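Local coordinates for acetyltransferase (Agrobacterium tumefaciens str., PDB 2DXQ) that probably transfers an acetyl group from acetyl-coenzyme A to an acceptor, as a member of the GNAT acetyltransferase family, at the interface of chains A and B. Numbering follows the deposited sequence. Chains: chain A/B, Acetyltransferase.

The four contacts are patches of one two-fold symmetric interface, in which each recurs with the chains exchanged. Contact 1 lies towards the middle, with its C-alpha centre about 14 Å from contact 3, 15 Å from contact 4 and 19 Å from contact 2. Contacts 2 and 4 are about 32 Å apart in the copies given. Strand 81-88 of chain A serves contacts 1 and 2; Asn73 and helix 75-78 serve contact 2 from chain B and contact 4 from chain A. Apolar packing, a salt bridge and strand pairing thus combine in what may be a stable dimer.

Contact 1: the interface of chains A and B. Residues chain A 81, 83, 117, 119; chain B 69, 83, 85, 121.
A:Phe83 and B:Phe83, the same residue of the two chains, lay their rings face to face, with centroids 3.7 Å apart and planes turned by 11°. The side chains run past each other in opposite directions, and the rings overlap through their CD1 and CE1 flanks. Each CG lies beside its own backbone N, opposite the carbonyl carbon (chi1 -65° in A:Phe83), which carries both rings away from their strands to meet. A:Phe83 is packed on further sides. Its other face carries the terminal methyl CE of the selenomethionine A:Met119, placed off-centre over the rim, while B:Leu121 CD1 meets the edge in the ring plane, 3.5 Å from A:Phe83 CE1. At another rim carbon, A:Phe83 CE2 lies 3.8 Å from B:Leu69 CD1.

B:Glu85 fills the neighbouring space with its aliphatic part. Its CB is 3.4 Å from the phenol oxygen OH of A:Tyr81, and its CG packs on CZ of that ring. A bend at chi2 (-65°) then turns the carboxylate towards chain A, where OE2 lies 3.6 Å from A:Met119 SE. The side-chain nitrogen A:Lys117 NZ is 4.2 Å from B:Glu85 OE2, too far for a bond but near enough that its charge may steady the carboxylate. Through this aromatic core, strand 81-88 of chain A packs against strand 81-89 of chain B and may help to hold the two subunits together.

Contact 2: the interface of chains A and B. Residues chain A 23, 26-27, 30, 86; chain B 73, 75-76.
In this GNAT-family protein, the end of helix 16-26, the loop after it and strand 81-88 of chain A receive the short helix 75-78 of chain B. The carboxylate of A:Asp30 holds B:Arg76 at both ends of the residue: OD1 takes a salt bridge from the guanidinium nitrogen NH1 at 2.7 Å, and OD2 accepts the backbone N of B:Arg76 at 2.8 Å. NH1 points at OD1 within the guanidinium plane, yet comes from above the carboxylate plane, the two groups being turned by 66°. The amide nitrogen A:Asn27 ND2 also donates to OD2, at 3.1 Å, from the face opposite the backbone N of B:Arg76 and on the same side as NH1. This bond helps to orient the A:Asn27 amide, which lies flat over one face of the guanidinium with planes 14° apart. The arginine chain reaches this position by folding back at chi2 (64°).

B:Thr75 wedges its methyl CG2 between A:Tyr23, A:Leu26 and A:Asn86, 3.7 Å from A:Asn86 OD1. Its other branch, the hydroxyl OG1, meets a water 2.8 Å away that also bonds A:Asn27 ND2 and A:Asn86 OD1. Beside it, A:Asn86 ND2 donates to the amide oxygen B:Asn73 OD1 at 2.8 Å, a bent bond tilted out of both amide planes. B:Asn73 ND2 in turn gives a straighter bond to B:Thr75 OG1, at 2.9 Å, steadying the hydroxyl that holds the water.

Contact 3: the interface of chains A and B. Residues chain A 144-147; chain B 133, 138-140.
B:Gln140 reaches over A:Phe145 to the backbone of A:Gly144, where the C-terminal strand 143-148 of chain A meets strand 139-141 of chain B. Its CB rests 3.7 Å from A:Phe145 CE1, the two side chains crossing at about a right angle. The next carbon, CG, sits above the rim of the same ring and 3.4 Å from A:Gly144 O. A bend at chi2 (-72°) turns the amide towards this carbonyl: CD passes 3.6 Å from A:Gly144 O, and NE2 donates to it at 2.8 Å. This bond is nearly straight, 171° at the hydrogen, lies in the amide plane and uses a carbonyl lone pair.

The opposite face of A:Phe145 is covered by B:Tyr133 CB over its centre, so the ring is held between helix 127-135 and the glutamine. Alongside, A:Gln146 and B:Val139 form an antiparallel beta bridge through reciprocal backbone bonds, linking a strand of one subunit to a strand of the other. B:Phe138 sets the edge of its ring against the backbone of A:Gln146, and beyond it B:Phe138 CE1 touches the branch methyl A:Ile147 CG2 at 3.7 Å.

Contact 4: the interface of chains A and B. Residues chain A 73-74, 78; chain B 33, 38, 41-42, 45.
The carbonyl oxygen of B:Ala38, just before helix 39-47 of chain B, receives the methyl CD2 of A:Leu74 at 3.4 Å, a van der Waals contact in a patch built mainly from apolar side chains. A:Leu74 is the principal insert here: it extends from the loop ahead of helix 75-78 across the helix of chain B, and its two branches divide the work. CD2 lies towards the helix start, near the backbone N of B:Phe42 and 4.0 Å from B:Val41 CB. CD1 goes to the other flank, where it meets B:Phe42 CD1 and the selenium of the selenomethionine B:Met45. The branch carbon CG is itself 3.8 Å from B:Met45 SE, the two side chains crossing at a slant. B:Met45 bends at chi3 (65°), which swings its methyl CE aside, and SE is the atom that meets the leucine.

One turn back along the helix, B:Val41 stands between two parts of chain A. With CG1 opposite the backbone N (chi1 175°), that methyl packs against the backbone of A:Asn73, while CG2 points to A:Ala78 CB at 3.7 Å. B:Leu33, from the loop preceding the helix, closes this end of the patch. Helix 39-47 and its approach thus form an apolar seat for A:Leu74 and A:Ala78 of the partner subunit. B:Leu33 CD1 touches both of them, lying 3.6 Å from A:Leu74 O and 3.9 Å from A:Ala78 CB.

Contact 1: the interface of chains A and B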
# COMPACT_ATOMS: atom_id res chain seq x y z
N TYR A 81 -9.02 2.48 1.70
CA TYR A 81 -7.96 3.46 1.57
C TYR A 81 -7.10 3.04 0.40
O TYR A 81 -7.23 1.92 -0.12
CB TYR A 81 -7.12 3.60 2.86
CG TYR A 81 -6.57 2.28 3.33
CD1 TYR A 81 -7.27 1.52 4.28
CD2 TYR A 81 -5.36 1.80 2.85
CE1 TYR A 81 -6.78 0.29 4.70
CE2 TYR A 81 -4.87 0.56 3.26
CZ TYR A 81 -5.58 -0.18 4.19
OH TYR A 81 -5.08 -1.39 4.62
N PHE A 83 -3.10 3.29 -1.79
CA PHE A 83 -1.71 3.71 -1.97
C PHE A 83 -1.47 4.00 -3.44
O PHE A 83 -2.13 3.41 -4.33
CB PHE A 83 -0.75 2.58 -1.61
CG PHE A 83 -0.78 2.19 -0.17
CD1 PHE A 83 0.01 2.85 0.75
CD2 PHE A 83 -1.58 1.14 0.26
CE1 PHE A 83 -0.00 2.49 2.10
CE2 PHE A 83 -1.59 0.75 1.60
CZ PHE A 83 -0.80 1.43 2.52
N LYS A 117 -8.59 8.16 2.33
CA LYS A 117 -7.25 8.72 2.21
C LYS A 117 -6.49 8.00 1.09
O LYS A 117 -6.82 6.87 0.71
CB LYS A 117 -6.48 8.60 3.52
CG LYS A 117 -6.12 7.17 3.89
CD LYS A 117 -5.34 7.09 5.21
CE LYS A 117 -5.30 5.65 5.67
NZ LYS A 117 -4.42 5.48 6.89
N MSE A 119 -2.33 7.32 0.18
CA MSE A 119 -0.99 7.44 0.75
C MSE A 119 0.09 7.16 -0.28
O MSE A 119 -0.13 6.42 -1.24
CB MSE A 119 -0.84 6.46 1.92
CG MSE A 119 -1.70 6.83 3.11
SE MSE A 119 -1.71 5.36 4.40
CE MSE A 119 -2.83 4.15 3.41
N LEU B 69 -0.46 -6.47 3.39
CA LEU B 69 -0.85 -6.40 1.97
C LEU B 69 0.36 -6.73 1.11
O LEU B 69 1.31 -5.98 1.06
CB LEU B 69 -1.31 -4.97 1.61
CG LEU B 69 -2.36 -4.36 2.51
CD1 LEU B 69 -2.59 -2.90 2.12
CD2 LEU B 69 -3.63 -5.17 2.39
N PHE B 83 2.80 -3.83 2.24
CA PHE B 83 2.49 -2.77 3.22
C PHE B 83 1.93 -3.43 4.46
O PHE B 83 1.32 -4.51 4.37
CB PHE B 83 1.42 -1.82 2.70
CG PHE B 83 1.86 -0.97 1.55
CD1 PHE B 83 2.58 0.20 1.77
CD2 PHE B 83 1.52 -1.32 0.24
CE1 PHE B 83 2.98 1.01 0.69
CE2 PHE B 83 1.92 -0.51 -0.84
CZ PHE B 83 2.64 0.65 -0.60
N GLU B 85 -0.66 -2.41 7.67
CA GLU B 85 -1.64 -1.43 8.09
C GLU B 85 -2.41 -1.86 9.33
O GLU B 85 -2.42 -3.03 9.68
CB GLU B 85 -2.63 -1.14 6.97
CG GLU B 85 -2.25 0.04 6.07
CD GLU B 85 -2.24 1.38 6.83
OE1 GLU B 85 -2.82 1.46 7.93
OE2 GLU B 85 -1.64 2.34 6.31
N LEU B 121 3.23 3.41 6.82
CA LEU B 121 3.11 4.84 7.09
C LEU B 121 2.46 5.03 8.43
O LEU B 121 1.48 4.34 8.78
CB LEU B 121 2.25 5.55 6.02
CG LEU B 121 2.80 5.61 4.60
CD1 LEU B 121 2.38 4.38 3.78
CD2 LEU B 121 2.34 6.89 3.90

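Contact 2: the interface of chains A and B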
# COMPACT_ATOMS: atom_id res chain seq x y z
N TYR A 23 9.70 1.50 -16.27
CA TYR A 23 10.25 0.98 -15.02
C TYR A 23 11.77 0.83 -15.08
O TYR A 23 12.44 0.89 -14.06
CB TYR A 23 9.58 -0.34 -14.65
CG TYR A 23 8.09 -0.24 -14.34
CD1 TYR A 23 7.56 0.88 -13.69
CD2 TYR A 23 7.24 -1.27 -14.66
CE1 TYR A 23 6.22 0.97 -13.40
CE2 TYR A 23 5.89 -1.22 -14.36
CZ TYR A 23 5.38 -0.09 -13.74
OH TYR A 23 4.04 -0.04 -13.44
N LEU A 26 12.78 4.31 -14.14
CA LEU A 26 12.61 4.42 -12.70
C LEU A 26 13.84 3.89 -11.96
O LEU A 26 14.43 4.60 -11.13
CB LEU A 26 11.34 3.70 -12.24
CG LEU A 26 10.98 3.73 -10.75
CD1 LEU A 26 10.83 5.17 -10.27
CD2 LEU A 26 9.69 2.93 -10.51
N ASN A 27 14.23 2.65 -12.29
CA ASN A 27 15.33 1.97 -11.61
C ASN A 27 16.36 1.50 -12.64
O ASN A 27 16.32 0.36 -13.09
CB ASN A 27 14.81 0.76 -10.81
CG ASN A 27 13.76 1.13 -9.75
OD1 ASN A 27 13.83 2.16 -9.09
ND2 ASN A 27 12.79 0.25 -9.57
N ASP A 30 18.02 -1.96 -12.30
CA ASP A 30 17.19 -3.17 -12.36
C ASP A 30 17.50 -3.95 -13.62
O ASP A 30 17.80 -3.34 -14.65
CB ASP A 30 15.69 -2.83 -12.36
CG ASP A 30 15.10 -2.72 -10.97
OD1 ASP A 30 15.78 -3.04 -9.95
OD2 ASP A 30 13.92 -2.33 -10.89
N ASN A 86 5.03 3.19 -7.73
CA ASN A 86 5.76 3.13 -9.00
C ASN A 86 5.41 4.25 -9.97
O ASN A 86 5.04 4.02 -11.13
CB ASN A 86 5.67 1.75 -9.63
CG ASN A 86 6.36 0.70 -8.79
OD1 ASN A 86 7.40 0.97 -8.17
ND2 ASN A 86 5.79 -0.49 -8.74
N ASN B 73 4.10 -6.90 -8.62
CA ASN B 73 4.96 -5.80 -9.00
C ASN B 73 5.95 -6.19 -10.08
O ASN B 73 6.47 -7.31 -10.07
CB ASN B 73 5.73 -5.37 -7.75
CG ASN B 73 6.74 -4.29 -8.03
OD1 ASN B 73 6.40 -3.23 -8.55
ND2 ASN B 73 8.00 -4.56 -7.71
N THR B 75 8.80 -4.03 -10.98
CA THR B 75 10.14 -3.51 -10.73
C THR B 75 10.93 -4.53 -9.92
O THR B 75 10.36 -5.52 -9.43
CB THR B 75 10.11 -2.14 -9.99
OG1 THR B 75 9.71 -2.34 -8.63
CG2 THR B 75 9.13 -1.18 -10.66
N ARG B 76 12.23 -4.28 -9.76
CA ARG B 76 13.12 -5.14 -8.97
C ARG B 76 12.97 -6.60 -9.36
O ARG B 76 12.77 -7.45 -8.51
CB ARG B 76 12.89 -4.99 -7.45
CG ARG B 76 13.72 -3.88 -6.77
CD ARG B 76 13.33 -2.52 -7.30
NE ARG B 76 13.98 -1.42 -6.56
CZ ARG B 76 15.10 -0.81 -6.92
NH1 ARG B 76 15.75 -1.17 -8.02
NH2 ARG B 76 15.58 0.19 -6.18
O HOH W 1 10.43 0.19 -7.66

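Contact 3: the interface of chains A and B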
# COMPACT_ATOMS: atom_id res chain seq x y z
N GLY A 144 7.31 7.65 6.99
CA GLY A 144 7.44 6.34 6.34
C GLY A 144 8.49 5.47 6.99
O GLY A 144 9.55 5.95 7.39
N PHE A 145 8.21 4.16 7.03
CA PHE A 145 9.11 3.16 7.57
C PHE A 145 9.21 2.01 6.61
O PHE A 145 8.24 1.66 5.93
CB PHE A 145 8.58 2.64 8.91
CG PHE A 145 8.81 3.59 10.06
CD1 PHE A 145 10.03 3.58 10.74
CD2 PHE A 145 7.84 4.51 10.42
CE1 PHE A 145 10.26 4.48 11.80
CE2 PHE A 145 8.05 5.40 11.48
CZ PHE A 145 9.27 5.39 12.15
N GLN A 146 10.39 1.40 6.56
CA GLN A 146 10.64 0.33 5.62
C GLN A 146 11.66 -0.67 6.16
O GLN A 146 12.62 -0.31 6.83
CB GLN A 146 11.14 0.95 4.30
CG GLN A 146 11.64 -0.04 3.31
CD GLN A 146 12.36 0.64 2.16
OE1 GLN A 146 13.09 1.64 2.34
NE2 GLN A 146 12.16 0.12 0.98
N ILE A 147 11.45 -1.95 5.85
CA ILE A 147 12.44 -2.97 6.11
C ILE A 147 12.62 -3.72 4.79
O ILE A 147 11.65 -3.93 4.06
CB ILE A 147 12.03 -3.87 7.31
CG1 ILE A 147 13.15 -4.86 7.69
CG2 ILE A 147 10.67 -4.57 7.09
CD1 ILE A 147 12.82 -5.65 8.96
N TYR B 133 8.28 0.92 16.00
CA TYR B 133 8.62 0.41 14.66
C TYR B 133 10.11 0.17 14.47
O TYR B 133 10.50 -0.80 13.83
CB TYR B 133 8.01 1.25 13.55
CG TYR B 133 6.52 1.02 13.49
CD1 TYR B 133 6.02 -0.28 13.33
CD2 TYR B 133 5.62 2.07 13.62
CE1 TYR B 133 4.65 -0.52 13.30
CE2 TYR B 133 4.24 1.84 13.58
CZ TYR B 133 3.78 0.53 13.42
OH TYR B 133 2.42 0.28 13.40
N PHE B 138 12.23 -1.72 11.45
CA PHE B 138 11.97 -0.72 10.40
C PHE B 138 12.97 0.42 10.45
O PHE B 138 13.43 0.81 11.54
CB PHE B 138 10.56 -0.13 10.54
CG PHE B 138 9.47 -1.06 10.10
CD1 PHE B 138 9.20 -1.24 8.74
CD2 PHE B 138 8.70 -1.72 11.04
CE1 PHE B 138 8.18 -2.08 8.32
CE2 PHE B 138 7.67 -2.57 10.64
CZ PHE B 138 7.41 -2.75 9.27
N VAL B 139 13.29 0.94 9.27
CA VAL B 139 14.18 2.11 9.09
C VAL B 139 13.33 3.27 8.57
O VAL B 139 12.50 3.09 7.69
CB VAL B 139 15.32 1.79 8.09
CG1 VAL B 139 16.30 2.98 7.97
CG2 VAL B 139 16.09 0.53 8.55
N GLN B 140 13.55 4.46 9.13
CA GLN B 140 12.81 5.65 8.72
C GLN B 140 13.52 6.29 7.55
O GLN B 140 14.24 7.31 7.70
CB GLN B 140 12.64 6.63 9.89
CG GLN B 140 11.42 7.55 9.75
CD GLN B 140 11.60 8.61 8.67
OE1 GLN B 140 12.28 9.63 8.88
NE2 GLN B 140 11.01 8.38 7.50

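Contact 4: the interface of chains A and B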
# COMPACT_ATOMS: atom_id res chain seq x y z
N ASN A 73 -11.39 -2.16 3.79
CA ASN A 73 -11.05 -1.68 5.14
C ASN A 73 -12.29 -1.51 6.03
O ASN A 73 -13.33 -1.05 5.56
CB ASN A 73 -10.32 -0.34 5.01
CG ASN A 73 -9.90 0.23 6.34
OD1 ASN A 73 -9.17 -0.39 7.11
ND2 ASN A 73 -10.36 1.44 6.61
N LEU A 74 -12.16 -1.85 7.31
CA LEU A 74 -13.26 -1.75 8.28
C LEU A 74 -13.24 -0.49 9.16
O LEU A 74 -14.24 -0.14 9.80
CB LEU A 74 -13.30 -3.00 9.17
CG LEU A 74 -13.84 -4.26 8.50
CD1 LEU A 74 -13.40 -5.52 9.25
CD2 LEU A 74 -15.37 -4.18 8.39
N ALA A 78 -15.87 1.80 7.59
CA ALA A 78 -15.58 0.74 6.63
C ALA A 78 -15.27 1.27 5.23
O ALA A 78 -15.64 0.67 4.23
CB ALA A 78 -16.70 -0.34 6.60
N LEU B 33 -19.73 -0.35 14.40
CA LEU B 33 -20.24 -1.25 13.37
C LEU B 33 -20.62 -2.63 13.92
O LEU B 33 -19.87 -3.24 14.68
CB LEU B 33 -19.22 -1.44 12.23
CG LEU B 33 -18.66 -0.30 11.36
CD1 LEU B 33 -17.75 -0.89 10.30
CD2 LEU B 33 -19.74 0.57 10.72
N ALA B 38 -21.04 -4.13 6.85
CA ALA B 38 -19.90 -4.29 7.80
C ALA B 38 -19.40 -5.74 7.75
O ALA B 38 -18.20 -5.99 7.73
CB ALA B 38 -20.18 -3.87 9.19
N VAL B 41 -17.98 -5.78 4.09
CA VAL B 41 -16.59 -5.35 3.89
C VAL B 41 -15.63 -6.42 4.42
O VAL B 41 -14.66 -6.77 3.76
CB VAL B 41 -16.29 -3.99 4.54
CG1 VAL B 41 -14.81 -3.66 4.43
CG2 VAL B 41 -17.13 -2.90 3.89
N PHE B 42 -15.93 -6.94 5.61
CA PHE B 42 -15.11 -8.01 6.19
C PHE B 42 -15.03 -9.18 5.22
O PHE B 42 -13.97 -9.73 4.98
CB PHE B 42 -15.64 -8.43 7.57
CG PHE B 42 -14.80 -9.49 8.25
CD1 PHE B 42 -13.41 -9.39 8.28
CD2 PHE B 42 -15.41 -10.59 8.87
CE1 PHE B 42 -12.62 -10.38 8.91
CE2 PHE B 42 -14.64 -11.58 9.50
CZ PHE B 42 -13.24 -11.47 9.52
N MSE B 45 -12.59 -8.27 2.45
CA MSE B 45 -11.19 -8.34 2.89
C MSE B 45 -10.68 -9.76 2.92
O MSE B 45 -9.58 -10.06 2.45
CB MSE B 45 -11.04 -7.74 4.28
CG MSE B 45 -11.50 -6.31 4.40
SE MSE B 45 -11.21 -5.65 6.17
CE MSE B 45 -9.26 -5.70 6.22